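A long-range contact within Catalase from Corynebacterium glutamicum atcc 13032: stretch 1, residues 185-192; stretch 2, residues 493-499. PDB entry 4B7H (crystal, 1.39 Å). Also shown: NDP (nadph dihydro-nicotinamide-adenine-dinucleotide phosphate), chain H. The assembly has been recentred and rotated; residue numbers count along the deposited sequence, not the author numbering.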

# COMPACT_ATOMS: atom_id res chain seq x y z
N GLU A 185 13.52 -26.27 23.70
CA GLU A 185 12.08 -26.27 24.00
C GLU A 185 11.26 -26.82 22.82
O GLU A 185 10.11 -27.24 23.00
N SER A 186 11.87 -26.84 21.63
CA SER A 186 11.26 -27.37 20.41
C SER A 186 11.08 -28.89 20.40
O SER A 186 10.38 -29.43 19.54
N ALA A 187 11.71 -29.60 21.34
CA ALA A 187 11.77 -31.06 21.25
C ALA A 187 10.40 -31.74 21.23
O ALA A 187 10.20 -32.71 20.50
N HIS A 188 9.44 -31.25 22.01
CA HIS A 188 8.13 -31.89 22.02
C HIS A 188 7.50 -31.86 20.63
O HIS A 188 7.12 -32.90 20.08
N GLN A 189 7.41 -30.67 20.05
CA GLN A 189 6.75 -30.56 18.76
C GLN A 189 7.56 -31.18 17.62
O GLN A 189 6.98 -31.73 16.68
N VAL A 190 8.88 -31.11 17.69
CA VAL A 190 9.68 -31.73 16.64
C VAL A 190 9.48 -33.25 16.63
O VAL A 190 9.40 -33.87 15.57
N THR A 191 9.34 -33.85 17.82
CA THR A 191 9.06 -35.29 17.89
C THR A 191 7.71 -35.62 17.25
O THR A 191 7.58 -36.59 16.50
N TYR A 192 6.71 -34.78 17.51
CA TYR A 192 5.39 -34.94 16.89
C TYR A 192 5.47 -34.77 15.37
O TYR A 192 4.91 -35.56 14.60
N ASP A 493 22.80 -35.22 20.25
CA ASP A 493 22.53 -34.95 21.66
C ASP A 493 21.06 -34.67 21.91
O ASP A 493 20.48 -35.13 22.89
N TYR A 494 20.46 -33.89 21.01
CA TYR A 494 19.06 -33.51 21.10
C TYR A 494 18.19 -34.75 21.15
O TYR A 494 17.34 -34.89 22.03
N TRP A 495 18.40 -35.68 20.21
CA TRP A 495 17.59 -36.89 20.20
C TRP A 495 17.88 -37.83 21.37
O TRP A 495 16.97 -38.45 21.91
N ASN A 496 19.14 -37.90 21.78
CA ASN A 496 19.48 -38.67 22.98
C ASN A 496 18.74 -38.14 24.20
O ASN A 496 18.31 -38.92 25.05
N ASN A 497 18.59 -36.82 24.28
CA ASN A 497 17.89 -36.20 25.40
C ASN A 497 16.40 -36.53 25.41
O ASN A 497 15.80 -36.61 26.48
N VAL A 498 15.79 -36.68 24.24
CA VAL A 498 14.42 -37.17 24.18
C VAL A 498 14.36 -38.61 24.72
O VAL A 498 13.57 -38.92 25.62
N ASP A 499 15.21 -39.47 24.16
CA ASP A 499 15.29 -40.86 24.58
C ASP A 499 16.57 -41.47 24.02
O ASP A 499 16.88 -41.31 22.83

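The helix of residues 493-498 meets the helix that includes residues 187-192 almost at a right angle, with an angle of 91° between their N-to-C directions and a closest axial approach of 11.1 Å. At that separation the gap is filled by side chains, chiefly the two aromatic residues of the later helix, and the contact buries 292 Å² in all.

Asp493 opens the stretch without taking part: its side chain, chi1 m, is exposed and out of reach of the other helix. Tyr494 follows and makes the largest contribution. Its CA-to-CB bond points toward the first stretch, and a t rotamer with chi2 at 90° extends the ring across the gap, so that the hydroxyl arrives among Ser186, Ala187 and Val190. There Tyr494 OH donates a hydrogen bond to Ser186 OG at 2.9 Å, the serine being in the p rotamer. This is the one hydrogen bond between the stretches. Tyr494 OH also packs closely on its surroundings, 3.2 Å from Ala187 CA and 3.3 Å from Val190 CG2, while the methyl of Ala187 adds an apolar contact, Ala187 CB to Tyr494 CZ at 4.0 Å. Val190, chi1 t, has its CA-to-CB bond pointing toward the later helix and places CG1 at the edge of the tyrosine ring.

Trp495 starts sideways, but chi1 m and chi2 of 111° bring the end of its indole nearer to the first helix. The six-membered part of the indole reaches both Val190 and Thr191: Trp495 CZ2 lies 3.7 Å from Val190 CG1, and Trp495 CZ3 lies 3.3 Å from Thr191 OG1, which sits at the ring edge. Thr191 adopts the m rotamer, in which Thr191 OG1 donates to Ala187 O at 2.8 Å, one turn back in its own helix. The hydroxyl is thus satisfied locally even where it abuts the indole.

Asn496 and Asn497, both chi1 m, make no contact across the interface. In Val498, one turn after Tyr494, the CA-to-CB bond again points toward the first stretch. Its t rotamer sets Val498 CG2 4.1 Å from Ala187 CB, an apolar contact, and also 4.1 Å from the hydroxyl oxygen Thr191 OG1, where the backbones come nearest, Ala187 CA to Val498 CA being 7.3 Å. Asp499 then leaves helical geometry and caps a backbone nitrogen just beyond the stretch.

The first helix also contacts the bound NADPH. His188, in a t rotamer, has its CA-to-CB bond pointing away from the later helix and forms a hydrogen bond between His188 NE2 and NDP O2D at 2.7 Å, and Tyr192 CE2 approaches NDP C2A to 3.5 Å.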

# COMPACT_ATOMS: atom_id res chain seq x y z
CB GLU A 185 11.60 -24.87 24.38
CG GLU A 185 11.73 -23.80 23.28
CD GLU A 185 12.97 -22.95 23.45
OE1 GLU A 185 14.06 -23.51 23.67
OE2 GLU A 185 12.85 -21.70 23.39
CB SER A 186 12.10 -26.97 19.19
OG SER A 186 13.37 -27.61 19.21
CB ALA A 187 12.65 -31.63 22.35
CB HIS A 188 7.19 -31.25 23.05
CG HIS A 188 5.99 -32.09 23.35
ND1 HIS A 188 5.05 -31.73 24.29
CD2 HIS A 188 5.59 -33.28 22.85
CE1 HIS A 188 4.11 -32.66 24.34
NE2 HIS A 188 4.42 -33.62 23.49
CB GLN A 189 6.39 -29.11 18.43
CG GLN A 189 5.78 -28.95 17.05
CD GLN A 189 4.52 -29.77 16.86
OE1 GLN A 189 3.80 -30.05 17.82
NE2 GLN A 189 4.23 -30.14 15.61
CB VAL A 190 11.17 -31.33 16.71
CG1 VAL A 190 11.97 -32.07 15.67
CG2 VAL A 190 11.31 -29.83 16.50
CB THR A 191 9.12 -35.77 19.35
OG1 THR A 191 10.41 -35.47 19.89
CG2 THR A 191 8.88 -37.27 19.44
CB TYR A 192 4.44 -33.93 17.52
CG TYR A 192 2.96 -34.07 17.23
CD1 TYR A 192 2.41 -33.57 16.05
CD2 TYR A 192 2.10 -34.64 18.17
CE1 TYR A 192 1.05 -33.67 15.80
CE2 TYR A 192 0.73 -34.74 17.92
CZ TYR A 192 0.22 -34.25 16.74
OH TYR A 192 -1.14 -34.35 16.51
CB ASP A 493 23.35 -33.74 22.13
CG ASP A 493 24.82 -34.03 22.26
OD1 ASP A 493 25.23 -35.22 22.26
OD2 ASP A 493 25.58 -33.05 22.39
CB TYR A 494 18.76 -32.66 19.88
CG TYR A 494 17.38 -32.08 19.67
CD1 TYR A 494 17.04 -30.83 20.17
CD2 TYR A 494 16.47 -32.73 18.85
CE1 TYR A 494 15.79 -30.26 19.89
CE2 TYR A 494 15.23 -32.18 18.57
CZ TYR A 494 14.90 -30.95 19.09
OH TYR A 494 13.67 -30.42 18.78
CB TRP A 495 17.64 -37.58 18.83
CG TRP A 495 16.94 -36.73 17.83
CD1 TRP A 495 17.49 -36.03 16.79
CD2 TRP A 495 15.54 -36.41 17.83
NE1 TRP A 495 16.52 -35.32 16.13
CE2 TRP A 495 15.31 -35.53 16.74
CE3 TRP A 495 14.46 -36.79 18.63
CZ2 TRP A 495 14.05 -35.03 16.45
CZ3 TRP A 495 13.20 -36.30 18.34
CH2 TRP A 495 13.01 -35.42 17.25
CB ASN A 496 20.99 -38.65 23.25
CG ASN A 496 21.76 -39.55 22.31
OD1 ASN A 496 21.19 -40.45 21.69
ND2 ASN A 496 23.06 -39.32 22.21
CB ASN A 497 18.09 -34.68 25.41
CG ASN A 497 19.48 -34.27 25.87
OD1 ASN A 497 19.93 -33.16 25.58
ND2 ASN A 497 20.16 -35.15 26.58
CB VAL A 498 13.84 -37.08 22.75
CG1 VAL A 498 12.50 -37.78 22.67
CG2 VAL A 498 13.71 -35.62 22.32
CB ASP A 499 14.07 -41.64 24.09
CG ASP A 499 14.12 -43.10 24.48
OD1 ASP A 499 14.73 -43.89 23.73
OD2 ASP A 499 13.55 -43.45 25.53
PA NDP H . -2.67 -40.66 26.34
O1A NDP H . -2.36 -42.10 26.13
O2A NDP H . -3.93 -40.45 27.09
O5B NDP H . -2.76 -39.96 24.90
C5B NDP H . -1.76 -40.17 23.93
C4B NDP H . -2.13 -39.32 22.73
O4B NDP H . -1.13 -39.46 21.73
C3B NDP H . -3.47 -39.76 22.13
O3B NDP H . -4.24 -38.62 21.80
C2B NDP H . -3.02 -40.52 20.89
O2B NDP H . -3.98 -40.60 19.85
C1B NDP H . -1.78 -39.73 20.52
N9A NDP H . -0.95 -40.40 19.50
C8A NDP H . -1.02 -41.71 19.09
N7A NDP H . -0.10 -41.92 18.12
C5A NDP H . 0.56 -40.75 17.89
C6A NDP H . 1.58 -40.41 17.01
N6A NDP H . 1.86 -41.19 15.97
N1A NDP H . 2.06 -39.12 17.02
C2A NDP H . 1.53 -38.18 17.88
N3A NDP H . 0.51 -38.53 18.75
C4A NDP H . 0.03 -39.80 18.75
O3 NDP H . -1.39 -39.97 27.06
PN NDP H . -1.29 -38.41 27.48
O1N NDP H . -2.54 -37.68 27.11
O2N NDP H . -0.78 -38.39 28.87
O5D NDP H . -0.10 -37.86 26.54
C5D NDP H . 1.05 -38.66 26.31
C4D NDP H . 1.83 -38.09 25.14
O4D NDP H . 1.02 -38.15 23.98
C3D NDP H . 2.16 -36.62 25.36
O3D NDP H . 3.43 -36.46 25.97
C2D NDP H . 2.09 -36.05 23.95
O2D NDP H . 3.36 -36.10 23.37
C1D NDP H . 1.19 -37.00 23.17
N1N NDP H . -0.12 -36.39 22.87
C2N NDP H . -0.80 -35.76 23.88
C3N NDP H . -2.04 -35.17 23.67
C7N NDP H . -2.69 -34.49 24.83
O7N NDP H . -3.54 -33.41 24.58
N7N NDP H . -2.44 -34.90 26.07
C4N NDP H . -2.73 -35.18 22.33
C5N NDP H . -1.90 -35.89 21.30
C6N NDP H . -0.66 -36.45 21.61
P2B NDP H . -4.96 -41.89 19.73
O1X NDP H . -4.09 -43.13 19.67
O2X NDP H . -5.86 -41.91 20.94
O3X NDP H . -5.76 -41.71 18.46